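Local coordinates for coat protein (Pseudomonas phage PP7, PDB 2QUD) that assembles as dimers into the icosahedral phage capsid, packages the RNA genome by binding its packaging signals and represses translation of the viral replicase, at the interface of chains A and B. Residues are numbered along the deposited sequence; one frame, centred on the assembly and turned at random. Chains: chain A/B, Coat protein.

The interface of chains A and B. Residues chain A 6-7, 21, 29, 31; chain B 122-124.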
# COMPACT_ATOMS: atom_id res chain seq x y z
N LYS A 6 19.13 2.42 -11.20
CA LYS A 6 17.81 1.83 -11.34
C LYS A 6 16.74 2.86 -11.01
O LYS A 6 16.93 3.68 -10.16
CB LYS A 6 17.69 0.63 -10.39
CG LYS A 6 18.59 -0.55 -10.74
CD LYS A 6 18.21 -1.72 -9.91
CE LYS A 6 18.93 -3.05 -10.29
NZ LYS A 6 20.41 -3.05 -10.45
N THR A 7 15.62 2.82 -11.72
CA THR A 7 14.50 3.71 -11.44
C THR A 7 13.16 2.94 -11.38
O THR A 7 13.00 1.84 -11.88
CB THR A 7 14.36 4.81 -12.53
OG1 THR A 7 14.06 4.18 -13.80
CG2 THR A 7 15.62 5.71 -12.66
N GLU A 21 17.15 4.81 -7.58
CA GLU A 21 17.79 4.04 -6.50
C GLU A 21 19.04 4.77 -6.01
O GLU A 21 19.92 5.13 -6.82
CB GLU A 21 18.15 2.64 -6.96
CG GLU A 21 18.42 1.64 -5.84
CD GLU A 21 18.79 0.28 -6.38
OE1 GLU A 21 18.10 -0.73 -6.06
OE2 GLU A 21 19.82 0.20 -7.07
N GLN A 29 16.38 -1.47 -0.12
CA GLN A 29 16.63 -0.50 -1.15
C GLN A 29 15.98 0.81 -0.76
O GLN A 29 14.96 0.81 -0.10
CB GLN A 29 16.02 -0.94 -2.49
CG GLN A 29 16.57 -2.20 -3.02
CD GLN A 29 15.67 -2.79 -4.07
OE1 GLN A 29 14.77 -3.57 -3.74
NE2 GLN A 29 15.85 -2.35 -5.32
N PHE A 31 14.90 4.47 -2.78
CA PHE A 31 14.74 5.22 -4.02
C PHE A 31 14.36 6.65 -3.63
O PHE A 31 13.60 6.85 -2.65
CB PHE A 31 13.62 4.68 -4.92
CG PHE A 31 13.87 3.28 -5.49
CD1 PHE A 31 13.75 2.16 -4.64
CD2 PHE A 31 14.22 3.08 -6.82
CE1 PHE A 31 13.98 0.89 -5.15
CE2 PHE A 31 14.46 1.82 -7.31
CZ PHE A 31 14.31 0.74 -6.50
N PRO B 122 12.91 -7.71 -7.03
CA PRO B 122 13.01 -6.39 -6.41
C PRO B 122 12.73 -5.24 -7.35
O PRO B 122 12.97 -5.36 -8.53
CB PRO B 122 14.46 -6.34 -5.93
CG PRO B 122 14.79 -7.79 -5.64
CD PRO B 122 14.13 -8.53 -6.75
N LEU B 123 12.23 -4.14 -6.81
CA LEU B 123 12.01 -2.93 -7.60
C LEU B 123 13.30 -2.40 -8.22
O LEU B 123 14.42 -2.67 -7.75
CB LEU B 123 11.40 -1.83 -6.74
CG LEU B 123 10.06 -2.16 -6.08
CD1 LEU B 123 9.61 -0.91 -5.29
CD2 LEU B 123 9.00 -2.68 -7.07
N GLY B 124 13.11 -1.65 -9.30
CA GLY B 124 14.18 -0.89 -9.93
C GLY B 124 14.57 -1.55 -11.24
O GLY B 124 14.90 -2.73 -11.27
O HOH W 1 12.11 -4.02 -4.08
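The amide nitrogen NE2 of A:Gln29 reaches across the dimer interface to the backbone carbonyl O of B:Leu123, 2.8 Å away, approaching tilted 35° from the carbonyl plane. Here the C-terminal tail of chain B, B:Pro122 to B:Gly124, lies against strand 29-32 and A:Lys6 of chain A; with its twin across the two-fold axis, the contact probably helps hold the homodimer together. The same NE2 also donates to the carboxylate OE1 of A:Glu21 at 2.9 Å, and this bond is almost straight, 172° at the hydrogen. Both acceptors lie close to the amide plane, so between them they fix the rotation of the A:Gln29 carboxamide and probably decide which end is nitrogen. A:Glu21 is thus a second-shell residue: it hides no surface against chain B but positions the group that does, and its charge may polarise the N-H groups.

The other end of the amide is used too. OE1 of A:Gln29 is 2.7 Å from water 1, which also bonds the backbone N of B:Leu123, so one glutamine holds the C=O of that residue directly and its N-H through water. B:Pro122 packs its CB against OE1, the two side chains crossing at about a right angle.

Beside the amide, the ring of A:Phe31 presents its rim to the tail: O of B:Leu123 lies in the ring plane at the edge, 3.6 Å from CZ. CZ also meets CB of B:Leu123, CE2 meets CA of B:Gly124, and CG of A:Glu21 sits over one face, toward the rim. The tail then passes A:Lys6, whose CG stands anti to the carbonyl carbon (chi1 -67°), laying the aliphatic chain alongside B:Gly124, with CD 3.7 Å from its carbonyl O.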